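Local coordinates for protein glycerate 2-kinase (Pyrococcus horikoshii, PDB 1X3L) that phosphorylates D-glycerate to 2-phosphoglycerate, using ATP and a divalent metal ion, preferably magnesium, at residues I54-A59 with V125-S130; K58-M63 with G76-K81; V191-D196 with V260-I265; D22-V27 with M63-E68; I94-P99 with S134-L139. All blocks are in the same frame, centred on the assembly; numbering follows the deposited sequence.

Contacts 1, 2, 3 and 5 reach one six-stranded parallel sheet with the order 3-2-1-4-5-6 of a Rossmann-like fold. Contact 1 pairs its two middle strands, 51-56 and 124-129. Contact 3 pairs 188-194 with edge strand 260-266, its centre about 9 Å from contact 1. Contact 2, about 6 Å from contact 1, sets helix 60-70 on strand 75-81. Contact 5 lies at the other edge strand, 92-96, about 19 Å from contact 3. Contact 4 packs helices 23-30 and 60-70 together. Along the chain contact 4 starts first, then contacts 1, 2, 5 and 3. Contacts 1 and 2 share Lys58, a probable substrate-binding residue, and the side chain of His98 in contact 5 lies beside it.

Contact 1: I54-A59 with V125-S130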
# COMPACT_ATOMS: atom_id res chain seq x y z
N ILE A 54 -1.69 16.20 -10.37
CA ILE A 54 -2.75 16.11 -9.38
C ILE A 54 -2.37 14.94 -8.48
O ILE A 54 -2.44 13.78 -8.88
CB ILE A 54 -4.12 15.82 -10.03
CG1 ILE A 54 -4.55 17.02 -10.89
CG2 ILE A 54 -5.16 15.53 -8.95
CD1 ILE A 54 -5.84 16.79 -11.67
N ALA A 55 -1.95 15.26 -7.25
CA ALA A 55 -1.53 14.25 -6.29
C ALA A 55 -2.46 14.18 -5.09
O ALA A 55 -2.91 15.21 -4.58
CB ALA A 55 -0.11 14.53 -5.84
N LEU A 56 -2.74 12.96 -4.64
CA LEU A 56 -3.61 12.73 -3.50
C LEU A 56 -3.16 11.51 -2.70
O LEU A 56 -2.93 10.43 -3.26
CB LEU A 56 -5.06 12.52 -3.97
CG LEU A 56 -5.22 11.52 -5.12
CD1 LEU A 56 -6.33 10.53 -4.80
CD2 LEU A 56 -5.50 12.28 -6.41
N GLY A 57 -3.03 11.70 -1.39
CA GLY A 57 -2.60 10.61 -0.53
C GLY A 57 -1.52 11.10 0.41
O GLY A 57 -1.07 12.24 0.31
N LYS A 58 -1.10 10.22 1.31
CA LYS A 58 -0.07 10.56 2.28
C LYS A 58 1.29 10.87 1.67
O LYS A 58 2.10 11.57 2.29
CB LYS A 58 0.06 9.42 3.30
CG LYS A 58 -1.20 9.21 4.13
CD LYS A 58 -1.07 8.00 5.03
CE LYS A 58 -2.35 7.75 5.82
NZ LYS A 58 -2.27 6.48 6.61
N ALA A 59 1.55 10.38 0.46
CA ALA A 59 2.83 10.63 -0.20
C ALA A 59 2.69 11.58 -1.39
O ALA A 59 3.57 11.66 -2.24
CB ALA A 59 3.44 9.31 -0.67
N VAL A 125 -1.50 14.89 -17.96
CA VAL A 125 -1.86 15.08 -16.56
C VAL A 125 -1.47 13.88 -15.71
O VAL A 125 -2.02 12.79 -15.88
CB VAL A 125 -3.39 15.30 -16.39
CG1 VAL A 125 -3.72 15.50 -14.92
CG2 VAL A 125 -3.84 16.51 -17.22
N PHE A 126 -0.52 14.09 -14.81
CA PHE A 126 -0.07 13.03 -13.91
C PHE A 126 -1.03 12.95 -12.72
O PHE A 126 -1.33 13.97 -12.10
CB PHE A 126 1.34 13.32 -13.38
CG PHE A 126 2.44 12.87 -14.28
CD1 PHE A 126 2.86 11.55 -14.27
CD2 PHE A 126 3.06 13.76 -15.14
CE1 PHE A 126 3.89 11.12 -15.10
CE2 PHE A 126 4.10 13.35 -15.98
CZ PHE A 126 4.51 12.02 -15.96
N ILE A 127 -1.52 11.76 -12.42
CA ILE A 127 -2.40 11.56 -11.27
C ILE A 127 -1.57 10.68 -10.34
O ILE A 127 -1.28 9.53 -10.67
CB ILE A 127 -3.69 10.81 -11.66
CG1 ILE A 127 -4.41 11.55 -12.79
CG2 ILE A 127 -4.61 10.69 -10.45
CD1 ILE A 127 -4.93 12.93 -12.39
N LEU A 128 -1.16 11.24 -9.20
CA LEU A 128 -0.33 10.52 -8.24
C LEU A 128 -1.17 10.07 -7.05
O LEU A 128 -1.64 10.88 -6.25
CB LEU A 128 0.84 11.42 -7.81
CG LEU A 128 1.59 12.10 -8.97
CD1 LEU A 128 2.76 12.94 -8.43
CD2 LEU A 128 2.12 11.04 -9.94
N ILE A 129 -1.34 8.76 -6.92
CA ILE A 129 -2.17 8.20 -5.86
C ILE A 129 -1.43 7.37 -4.80
O ILE A 129 -0.61 6.51 -5.12
CB ILE A 129 -3.29 7.34 -6.48
CG1 ILE A 129 -4.00 8.13 -7.58
CG2 ILE A 129 -4.29 6.93 -5.40
CD1 ILE A 129 -5.07 7.33 -8.35
N SER A 130 -1.74 7.64 -3.54
CA SER A 130 -1.16 6.91 -2.42
C SER A 130 -2.23 6.71 -1.34
O SER A 130 -3.39 7.09 -1.54
CB SER A 130 0.06 7.65 -1.85
OG SER A 130 -0.22 9.01 -1.60
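The two middle strands of the parallel Rossmann-like sheet meet here: Ile54 pairs with Ile127, Ala55 with Leu128 and Leu56 with Ile129. The axes of the short strand segments run 6° apart. Ile54 N donates to Phe126 O at 2.8 Å, and Leu128 N donates back to Ile54 O at 2.9 Å. Leu56 N then bonds to Leu128 O, and Ser130 N closes the series on Leu56 O.

On one face Ala55 CB meets Leu128 CB at 3.8 Å, and helix 60-70 covers both. On the other face Ile54 and Ile127 lie side by side. Ile127 CD1 reaches Ile54 CB at 3.8 Å. Leu56 CD1 touches Ile129 CG2 at 4.2 Å. Helix 103-118 packs against Ile54 on this side.

Beyond the strands Ser130 ties the two loops together. Its OG sits between its own backbone N and carbonyl carbon (chi1 50°), where it accepts from Ala59 N at 3.0 Å. That bond holds the residue just before helix 60-70. Gly57 CA lies 3.1 Å from Ser130 OG, and a side chain there would collide with it.

Lys58, in the loop so fixed, probably binds substrate, as in related enzymes. Strands 51-56 and 124-129 are first and fourth in the order 3-2-1-4-5-6, and helices 60-70 and 103-118 lie on opposite faces. This is the topological switch point of a Rossmann-like fold, consistent with a binding site here.

Contact 2: K58-M63 with G76-K81; sequences KAACEM and GVAVTK
Ala60 and Cys61, in the first turn of helix 60-70, rest on Ala78 and Thr80 of strand 75-81. The helix and the strand belong to the beta-alpha-beta unit formed with strand 51-56.

The tight part centres on Ala60, whose side chain points at the strand. Its CB lies 3.5 Å from Val79 O and 4.2 Å from Ala78 CB. With a methyl group on each side, the helix start can come close to the sheet. Cys61 SG lies alongside and meets Thr80 CG2 at 4.2 Å.

Ala60 and Cys61 make no direct hydrogen bond to the strand. A water bridges the polar groups. It accepts from Cys61 N at 3.0 Å and donates to Lys58 O at 3.1 Å. It also bonds to Thr80 OG1 at 3.1 Å. Thr80 OG1 stands anti to its backbone N (chi1 -170°) and is further bonded to Gly57 O.

The looser, solvent side is made by two lysines. The extended chain of Lys58 runs beside that of Lys81, pointing the same way, with Lys58 CE 3.5 Å from Lys81 CD. Only their methylene groups touch. Lys81 is bent at its last two torsions, and its NZ makes a weak hydrogen bond to His98 ND1. Lys58 NZ stays 5.9 Å from Lys81 NZ.

The contact therefore passes from close packing of small side chains on the strand to a pair of amino groups. Two lysine ends brought this near to each other would probably favour an anion, consistent with the substrate-binding role of Lys58 inferred by similarity.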
# COMPACT_ATOMS: atom_id res chain seq x y z
N LYS A 58 -1.10 10.22 1.31
CA LYS A 58 -0.07 10.56 2.28
C LYS A 58 1.29 10.87 1.67
O LYS A 58 2.10 11.57 2.29
CB LYS A 58 0.06 9.42 3.30
CG LYS A 58 -1.20 9.21 4.13
CD LYS A 58 -1.07 8.00 5.03
CE LYS A 58 -2.35 7.75 5.82
NZ LYS A 58 -2.27 6.48 6.61
N ALA A 59 1.55 10.38 0.46
CA ALA A 59 2.83 10.63 -0.20
C ALA A 59 2.69 11.58 -1.39
O ALA A 59 3.57 11.66 -2.24
CB ALA A 59 3.44 9.31 -0.67
N ALA A 60 1.58 12.31 -1.43
CA ALA A 60 1.31 13.25 -2.52
C ALA A 60 2.49 14.18 -2.81
O ALA A 60 2.91 14.32 -3.96
CB ALA A 60 0.06 14.06 -2.20
N CYS A 61 3.01 14.83 -1.77
CA CYS A 61 4.13 15.76 -1.94
C CYS A 61 5.41 15.07 -2.39
O CYS A 61 6.12 15.59 -3.25
CB CYS A 61 4.39 16.53 -0.65
SG CYS A 61 3.08 17.71 -0.25
N GLU A 62 5.72 13.92 -1.80
CA GLU A 62 6.93 13.22 -2.20
C GLU A 62 6.85 12.77 -3.66
O GLU A 62 7.81 12.92 -4.41
CB GLU A 62 7.19 12.03 -1.27
CG GLU A 62 7.87 12.43 0.03
CD GLU A 62 9.28 12.98 -0.19
OE1 GLU A 62 10.21 12.17 -0.45
OE2 GLU A 62 9.46 14.21 -0.12
N MET A 63 5.70 12.24 -4.06
CA MET A 63 5.54 11.80 -5.45
C MET A 63 5.61 12.99 -6.39
O MET A 63 6.25 12.94 -7.44
CB MET A 63 4.22 11.04 -5.61
CG MET A 63 4.24 9.66 -4.94
SD MET A 63 2.65 8.82 -4.90
CE MET A 63 2.60 8.13 -6.58
N GLY A 76 -0.38 22.45 -10.73
CA GLY A 76 -0.97 21.26 -10.15
C GLY A 76 -1.33 21.44 -8.69
O GLY A 76 -1.21 22.54 -8.14
N VAL A 77 -1.77 20.36 -8.05
CA VAL A 77 -2.13 20.40 -6.64
C VAL A 77 -1.79 19.07 -5.98
O VAL A 77 -1.89 18.01 -6.60
CB VAL A 77 -3.64 20.68 -6.44
CG1 VAL A 77 -4.48 19.52 -6.96
CG2 VAL A 77 -3.93 20.93 -4.97
N ALA A 78 -1.37 19.14 -4.72
CA ALA A 78 -1.02 17.96 -3.95
C ALA A 78 -1.83 18.01 -2.66
O ALA A 78 -1.69 18.94 -1.87
CB ALA A 78 0.47 17.95 -3.64
N VAL A 79 -2.69 17.02 -2.46
CA VAL A 79 -3.54 16.96 -1.27
C VAL A 79 -3.04 15.86 -0.35
O VAL A 79 -3.02 14.68 -0.72
CB VAL A 79 -5.01 16.68 -1.66
CG1 VAL A 79 -5.91 16.90 -0.45
CG2 VAL A 79 -5.42 17.57 -2.82
N THR A 80 -2.62 16.24 0.86
CA THR A 80 -2.09 15.28 1.82
C THR A 80 -2.58 15.56 3.24
O THR A 80 -3.29 16.53 3.48
CB THR A 80 -0.54 15.29 1.78
OG1 THR A 80 -0.04 14.20 2.56
CG2 THR A 80 0.00 16.60 2.35
N LYS A 81 -2.19 14.70 4.17
CA LYS A 81 -2.59 14.83 5.57
C LYS A 81 -1.96 16.04 6.27
O LYS A 81 -0.94 16.57 5.82
CB LYS A 81 -2.22 13.57 6.35
CG LYS A 81 -3.06 12.36 6.03
CD LYS A 81 -2.61 11.14 6.84
CE LYS A 81 -2.69 11.39 8.34
NZ LYS A 81 -4.08 11.67 8.81
O HOH W 1 2.75 14.41 1.18

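Contact 3: V191-D196 with V260-I265. With EDO (1,2-ethanediol), chain D.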
# COMPACT_ATOMS: atom_id res chain seq x y z
N VAL A 191 -1.41 7.81 -14.62
CA VAL A 191 -1.67 7.57 -13.21
C VAL A 191 -0.61 6.70 -12.56
O VAL A 191 -0.35 5.58 -13.02
CB VAL A 191 -3.05 6.90 -13.03
CG1 VAL A 191 -3.39 6.76 -11.55
CG2 VAL A 191 -4.12 7.72 -13.74
N LEU A 192 0.01 7.21 -11.51
CA LEU A 192 1.03 6.47 -10.78
C LEU A 192 0.44 6.14 -9.41
O LEU A 192 0.05 7.03 -8.65
CB LEU A 192 2.30 7.32 -10.63
CG LEU A 192 2.87 7.88 -11.95
CD1 LEU A 192 4.21 8.57 -11.68
CD2 LEU A 192 3.04 6.75 -12.97
N ILE A 193 0.36 4.85 -9.11
CA ILE A 193 -0.24 4.40 -7.86
C ILE A 193 0.69 3.59 -6.96
O ILE A 193 1.52 2.81 -7.43
CB ILE A 193 -1.49 3.55 -8.16
CG1 ILE A 193 -2.40 4.30 -9.13
CG2 ILE A 193 -2.23 3.22 -6.87
CD1 ILE A 193 -3.53 3.45 -9.71
N ILE A 194 0.54 3.79 -5.65
CA ILE A 194 1.31 3.05 -4.66
C ILE A 194 0.26 2.25 -3.90
O ILE A 194 -0.74 2.81 -3.45
CB ILE A 194 2.05 3.99 -3.68
CG1 ILE A 194 3.18 4.71 -4.42
CG2 ILE A 194 2.63 3.17 -2.50
CD1 ILE A 194 3.96 5.68 -3.56
N SER A 195 0.48 0.95 -3.76
CA SER A 195 -0.49 0.09 -3.11
C SER A 195 -0.14 -0.46 -1.74
O SER A 195 0.89 -1.11 -1.58
CB SER A 195 -0.83 -1.09 -4.01
OG SER A 195 -1.71 -1.97 -3.35
N ASP A 196 -1.01 -0.20 -0.76
CA ASP A 196 -0.82 -0.72 0.59
C ASP A 196 -1.90 -1.77 0.81
O ASP A 196 -2.25 -2.10 1.95
CB ASP A 196 -0.93 0.41 1.63
CG ASP A 196 -2.29 1.09 1.62
OD1 ASP A 196 -3.12 0.77 0.74
OD2 ASP A 196 -2.53 1.95 2.50
N VAL A 260 -6.21 7.34 -20.69
CA VAL A 260 -5.83 7.33 -19.28
C VAL A 260 -5.18 5.99 -18.95
O VAL A 260 -5.81 4.94 -19.08
CB VAL A 260 -7.05 7.55 -18.35
CG1 VAL A 260 -6.62 7.52 -16.89
CG2 VAL A 260 -7.71 8.89 -18.67
N HIS A 261 -3.92 6.04 -18.53
CA HIS A 261 -3.16 4.84 -18.23
C HIS A 261 -2.80 4.72 -16.75
O HIS A 261 -2.25 5.64 -16.16
CB HIS A 261 -1.89 4.83 -19.07
CG HIS A 261 -2.13 5.14 -20.51
ND1 HIS A 261 -2.43 4.16 -21.44
CD2 HIS A 261 -2.16 6.31 -21.18
CE1 HIS A 261 -2.63 4.72 -22.62
NE2 HIS A 261 -2.47 6.03 -22.49
N ASN A 262 -3.11 3.57 -16.17
CA ASN A 262 -2.82 3.32 -14.77
C ASN A 262 -1.57 2.47 -14.61
O ASN A 262 -1.43 1.42 -15.23
CB ASN A 262 -4.02 2.63 -14.12
CG ASN A 262 -5.21 3.56 -13.97
OD1 ASN A 262 -5.19 4.49 -13.16
ND2 ASN A 262 -6.26 3.32 -14.76
N PHE A 263 -0.66 2.95 -13.76
CA PHE A 263 0.59 2.26 -13.48
C PHE A 263 0.74 2.08 -11.97
O PHE A 263 0.59 3.03 -11.21
CB PHE A 263 1.78 3.08 -13.99
CG PHE A 263 1.76 3.35 -15.47
CD1 PHE A 263 2.29 2.43 -16.37
CD2 PHE A 263 1.20 4.53 -15.96
CE1 PHE A 263 2.28 2.68 -17.75
CE2 PHE A 263 1.18 4.79 -17.33
CZ PHE A 263 1.72 3.87 -18.23
N LEU A 264 1.03 0.86 -11.55
CA LEU A 264 1.26 0.58 -10.14
C LEU A 264 2.78 0.65 -10.04
O LEU A 264 3.48 -0.18 -10.63
CB LEU A 264 0.73 -0.83 -9.80
CG LEU A 264 0.86 -1.30 -8.34
CD1 LEU A 264 0.18 -0.32 -7.40
CD2 LEU A 264 0.23 -2.69 -8.21
N ILE A 265 3.30 1.64 -9.32
CA ILE A 265 4.75 1.82 -9.23
C ILE A 265 5.43 1.45 -7.91
O ILE A 265 6.65 1.52 -7.80
CB ILE A 265 5.13 3.26 -9.60
CG1 ILE A 265 4.64 4.23 -8.52
CG2 ILE A 265 4.51 3.63 -10.95
CD1 ILE A 265 5.22 5.62 -8.63
C1 EDO D . -8.80 4.12 -17.44
O1 EDO D . -8.44 3.85 -18.81
C2 EDO D . -9.42 2.87 -16.80
O2 EDO D . -8.49 1.79 -16.83
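Val191, Leu192 and Ile193 pair in parallel with Asn262, Phe263 and Leu264, and the axes of the short strand segments cross at -33°.

Four backbone hydrogen bonds join them. Val191 N donates to His261 O at 2.8 Å, and Phe263 N to Val191 O at 2.7 Å. Ile193 N then bonds to Phe263 O, and Ile265 N to Ile193 O.

Apolar contacts lie on both faces. Leu192 CB meets Ile265 CD1 at 3.9 Å, and its CD2 lies 4.0 Å from Phe263 CB. The ring of Phe263 turns its edge to the backbone, with CD2 3.5 Å from Val191 O. On the other face Leu264 CG is anti to the backbone N (chi1 -179°), beside its own carbonyl carbon. From there CD1 touches Ile193 O and reaches Ser195 CB at 3.6 Å.

Among the polar side chains, Asn262 packs its OD1 against Val191 CB at 3.2 Å and accepts a hydrogen bond from Thr210 OG1. An alanine at Asn262 would probably leave the Thr210 hydroxyl without this mate and open a gap beside Val191. A 1,2-ethanediol, probably from the crystallisation liquor, lies nearby with O1 2.9 Å from Val260 O.

Strand 260-266 is the edge of the sheet within this chain, and strand 188-194 is paired on its other side with strand 124-129. Helix 23-30 covers Leu192 and Ile265, while Phe263 and Leu192 also touch Val40 of strand 37-40.

Contact 4: D22-V27 with M63-E68; sequences DPYRAV and MARAIE
The ring of Tyr24 lies flat against the guanidinium of Arg65, with the planes 5° apart and the group centres 4.0 Å from each other. The stacked guanidinium as a whole is an off-centre cation-pi partner of the ring. Arg65 NH1 sits over the rim, 3.3 Å from Tyr24 CE1. Tyr24 CG is anti to its backbone N (chi1 -178°), which carries the ring across to the other helix. There Tyr24 CD1 also meets Ala66 CB at 3.6 Å.

Both polar ends are held from helix 60-70. Tyr24 OH is hydrogen-bonded to Asp69 OD2, and Arg65 NH2 makes a salt bridge to Glu62 OE1. An alanine at Tyr24 would remove the ring and is likely to leave the guanidinium without its stacking partner and Asp69 without this hydroxyl.

Toward the sheet the contact is apolar. Val27 points at the other helix and packs its CB 3.6 Å from Ala66 CB. Its CG1 reaches Ile67 CD1 at 3.7 Å. Pro23 CB touches Met63 CG at 3.9 Å. Small Ala66 lets the axes of the short helical segments approach to 8.0 Å, crossing at -39°.

Asp22 OD2 accepts from Arg25 N at 2.9 Å and caps the N-terminus of helix 23-30.

The chemistry is layered: aliphatic groups face the sheet, and a charged, aromatic lid lies on the outer side. The acid of Glu62 probably steadies the positive charge of Arg65 over the ring.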
# COMPACT_ATOMS: atom_id res chain seq x y z
N ASP A 22 9.93 3.45 -1.66
CA ASP A 22 9.99 4.87 -1.37
C ASP A 22 9.21 5.62 -2.45
O ASP A 22 9.51 5.48 -3.64
CB ASP A 22 11.44 5.36 -1.36
CG ASP A 22 11.54 6.85 -1.10
OD1 ASP A 22 11.12 7.29 -0.01
OD2 ASP A 22 12.03 7.59 -1.98
N PRO A 23 8.22 6.43 -2.05
CA PRO A 23 7.41 7.18 -3.03
C PRO A 23 8.24 7.98 -4.03
O PRO A 23 8.02 7.89 -5.24
CB PRO A 23 6.53 8.06 -2.15
CG PRO A 23 6.34 7.21 -0.92
CD PRO A 23 7.75 6.70 -0.68
N TYR A 24 9.19 8.76 -3.53
CA TYR A 24 10.05 9.56 -4.40
C TYR A 24 10.85 8.67 -5.36
O TYR A 24 10.79 8.85 -6.58
CB TYR A 24 11.00 10.41 -3.56
CG TYR A 24 11.89 11.32 -4.38
CD1 TYR A 24 11.41 12.52 -4.89
CD2 TYR A 24 13.20 10.95 -4.67
CE1 TYR A 24 12.21 13.34 -5.68
CE2 TYR A 24 14.01 11.76 -5.46
CZ TYR A 24 13.51 12.95 -5.96
OH TYR A 24 14.30 13.74 -6.75
N ARG A 25 11.59 7.70 -4.81
CA ARG A 25 12.38 6.80 -5.64
C ARG A 25 11.52 5.97 -6.59
O ARG A 25 11.89 5.75 -7.74
CB ARG A 25 13.20 5.84 -4.77
CG ARG A 25 14.27 6.50 -3.92
CD ARG A 25 14.86 5.49 -2.94
NE ARG A 25 15.82 6.10 -2.01
CZ ARG A 25 17.12 6.23 -2.26
NH1 ARG A 25 17.62 5.78 -3.41
NH2 ARG A 25 17.91 6.79 -1.37
N ALA A 26 10.38 5.50 -6.10
CA ALA A 26 9.49 4.68 -6.92
C ALA A 26 9.08 5.41 -8.19
O ALA A 26 9.02 4.81 -9.27
CB ALA A 26 8.25 4.27 -6.12
N VAL A 27 8.78 6.71 -8.07
CA VAL A 27 8.38 7.48 -9.24
C VAL A 27 9.53 7.57 -10.24
O VAL A 27 9.33 7.37 -11.44
CB VAL A 27 7.94 8.92 -8.86
CG1 VAL A 27 7.75 9.76 -10.13
CG2 VAL A 27 6.64 8.87 -8.06
N MET A 63 5.70 12.24 -4.06
CA MET A 63 5.54 11.80 -5.45
C MET A 63 5.61 12.99 -6.39
O MET A 63 6.25 12.94 -7.44
CB MET A 63 4.22 11.04 -5.61
CG MET A 63 4.24 9.66 -4.94
SD MET A 63 2.65 8.82 -4.90
CE MET A 63 2.60 8.13 -6.58
N ALA A 64 4.94 14.08 -6.01
CA ALA A 64 4.93 15.30 -6.81
C ALA A 64 6.33 15.87 -6.98
O ALA A 64 6.69 16.35 -8.06
CB ALA A 64 4.02 16.35 -6.16
N ARG A 65 7.12 15.82 -5.91
CA ARG A 65 8.49 16.33 -5.94
C ARG A 65 9.32 15.59 -6.99
O ARG A 65 10.14 16.20 -7.68
CB ARG A 65 9.12 16.19 -4.55
CG ARG A 65 10.48 16.84 -4.40
CD ARG A 65 10.87 16.95 -2.93
NE ARG A 65 11.01 15.65 -2.27
CZ ARG A 65 12.08 14.86 -2.37
NH1 ARG A 65 13.12 15.23 -3.10
NH2 ARG A 65 12.11 13.69 -1.74
N ALA A 66 9.10 14.29 -7.12
CA ALA A 66 9.83 13.48 -8.10
C ALA A 66 9.51 13.94 -9.52
O ALA A 66 10.40 14.06 -10.37
CB ALA A 66 9.49 12.00 -7.92
N ILE A 67 8.23 14.19 -9.78
CA ILE A 67 7.82 14.63 -11.11
C ILE A 67 8.44 15.99 -11.46
O ILE A 67 8.92 16.19 -12.58
CB ILE A 67 6.29 14.73 -11.21
CG1 ILE A 67 5.67 13.33 -11.09
CG2 ILE A 67 5.88 15.36 -12.53
CD1 ILE A 67 6.09 12.38 -12.19
N GLU A 68 8.44 16.91 -10.50
CA GLU A 68 9.02 18.24 -10.73
C GLU A 68 10.53 18.17 -10.96
O GLU A 68 11.09 19.05 -11.62
CB GLU A 68 8.76 19.18 -9.55
CG GLU A 68 7.31 19.54 -9.31
CD GLU A 68 7.17 20.70 -8.33
OE1 GLU A 68 7.79 20.66 -7.25
OE2 GLU A 68 6.43 21.66 -8.65

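Contact 5: I94-P99 with S134-L139. With SO4 (sulfate ion), chain B.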
# COMPACT_ATOMS: atom_id res chain seq x y z
N ILE A 94 -2.11 21.32 -0.29
CA ILE A 94 -3.26 21.43 0.59
C ILE A 94 -3.29 20.24 1.55
O ILE A 94 -3.19 19.09 1.12
CB ILE A 94 -4.58 21.43 -0.21
CG1 ILE A 94 -4.63 22.66 -1.12
CG2 ILE A 94 -5.77 21.42 0.74
CD1 ILE A 94 -5.84 22.70 -2.02
N GLU A 95 -3.42 20.52 2.84
CA GLU A 95 -3.49 19.45 3.84
C GLU A 95 -4.96 19.27 4.19
O GLU A 95 -5.65 20.25 4.50
CB GLU A 95 -2.68 19.81 5.08
CG GLU A 95 -1.24 20.19 4.77
CD GLU A 95 -0.37 20.30 6.02
OE1 GLU A 95 -0.89 20.71 7.08
OE2 GLU A 95 0.84 19.98 5.94
N ALA A 96 -5.46 18.04 4.13
CA ALA A 96 -6.86 17.79 4.41
C ALA A 96 -7.11 16.72 5.46
O ALA A 96 -6.19 16.10 5.97
CB ALA A 96 -7.58 17.42 3.12
N GLY A 97 -8.39 16.50 5.76
CA GLY A 97 -8.76 15.52 6.77
C GLY A 97 -8.61 14.06 6.39
O GLY A 97 -8.82 13.67 5.23
N HIS A 98 -8.26 13.26 7.39
CA HIS A 98 -8.09 11.82 7.25
C HIS A 98 -7.96 11.23 8.65
O HIS A 98 -7.25 11.79 9.49
CB HIS A 98 -6.84 11.50 6.42
CG HIS A 98 -6.57 10.03 6.28
ND1 HIS A 98 -5.98 9.28 7.27
CD2 HIS A 98 -6.85 9.17 5.28
CE1 HIS A 98 -5.91 8.02 6.89
NE2 HIS A 98 -6.44 7.92 5.68
N PRO A 99 -8.61 10.09 8.92
CA PRO A 99 -9.47 9.28 8.05
C PRO A 99 -10.86 9.85 7.75
O PRO A 99 -11.63 9.25 7.01
CB PRO A 99 -9.55 7.96 8.81
CG PRO A 99 -9.60 8.42 10.22
CD PRO A 99 -8.52 9.49 10.27
N SER A 134 -9.00 8.48 -0.19
CA SER A 134 -10.46 8.53 -0.10
C SER A 134 -10.99 9.69 0.74
O SER A 134 -11.92 10.38 0.33
CB SER A 134 -11.02 7.22 0.44
OG SER A 134 -10.89 6.17 -0.50
N ALA A 135 -10.39 9.89 1.91
CA ALA A 135 -10.81 10.96 2.81
C ALA A 135 -10.16 12.30 2.46
O ALA A 135 -10.79 13.35 2.57
CB ALA A 135 -10.49 10.58 4.25
N LEU A 136 -8.90 12.24 2.05
CA LEU A 136 -8.15 13.44 1.70
C LEU A 136 -8.60 14.11 0.41
O LEU A 136 -8.42 15.31 0.23
CB LEU A 136 -6.67 13.10 1.56
CG LEU A 136 -5.89 12.64 2.79
CD1 LEU A 136 -4.51 12.13 2.35
CD2 LEU A 136 -5.76 13.80 3.78
N PHE A 137 -9.19 13.32 -0.48
CA PHE A 137 -9.61 13.83 -1.78
C PHE A 137 -11.05 13.43 -2.05
O PHE A 137 -11.32 12.32 -2.52
CB PHE A 137 -8.69 13.23 -2.85
CG PHE A 137 -8.79 13.89 -4.18
CD1 PHE A 137 -8.16 15.10 -4.42
CD2 PHE A 137 -9.47 13.27 -5.22
CE1 PHE A 137 -8.19 15.69 -5.68
CE2 PHE A 137 -9.51 13.85 -6.49
CZ PHE A 137 -8.87 15.06 -6.72
N GLU A 138 -11.98 14.34 -1.76
CA GLU A 138 -13.39 14.04 -1.97
C GLU A 138 -14.24 15.26 -2.30
O GLU A 138 -14.00 16.37 -1.81
CB GLU A 138 -13.96 13.33 -0.73
CG GLU A 138 -15.45 13.03 -0.82
CD GLU A 138 -15.84 12.28 -2.08
OE1 GLU A 138 -15.30 11.18 -2.32
OE2 GLU A 138 -16.68 12.79 -2.85
N LEU A 139 -15.24 15.03 -3.14
CA LEU A 139 -16.19 16.05 -3.57
C LEU A 139 -17.52 15.34 -3.81
O LEU A 139 -17.69 14.65 -4.81
CB LEU A 139 -15.70 16.72 -4.85
CG LEU A 139 -16.56 17.86 -5.39
CD1 LEU A 139 -16.70 18.95 -4.33
CD2 LEU A 139 -15.94 18.43 -6.66
S SO4 B . -7.73 4.61 1.14
O1 SO4 B . -8.31 3.97 -0.05
O2 SO4 B . -8.28 3.95 2.34
O3 SO4 B . -8.05 6.04 1.17
O4 SO4 B . -6.27 4.45 1.12
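Beside the probable substrate site, the loop after strand 92-96 closes over the short helix 133-136, with Ala96, Gly97 and His98 against Leu136. Leu136 CG is anti to its carbonyl carbon (chi1 -65°), which sets CG itself 3.9 Å from His98 CB. The CD2 branch makes the closest touches. It lies 3.2 Å from Ala96 O and 3.4 Å from Gly97 O. His98 CB covers the same methyl at 3.7 Å.

Ala135 fills the next place. Its CB points at the loop and meets Pro99 O at 3.3 Å. His98 CD2 lies 4.0 Å from that methyl group. The peptide bond before Pro99 is cis, and this turns the chain as it passes the helix. No hydrogen bond crosses the contact, and the two segments meet by van der Waals packing. Ala135 O is bonded instead to Ser105 OG.

A sulfate, probably from the crystallisation liquor, sits at the start of the helix. Ser134 N donates to sulfate O3 at 3.0 Å, and Gly132 N and Ala206 N also bond to the ion. Three backbone N-H groups thus hold it, consistent with an anion-binding site that might receive a phosphate or carboxylate group. His98 touches Lys58.

Strand 92-96 is an edge of the parallel sheet and bonds to strand 75-81 on its inner side. Helix 103-118 packs on Ala96 through Ser105, and Phe137 fits between that helix and Val79.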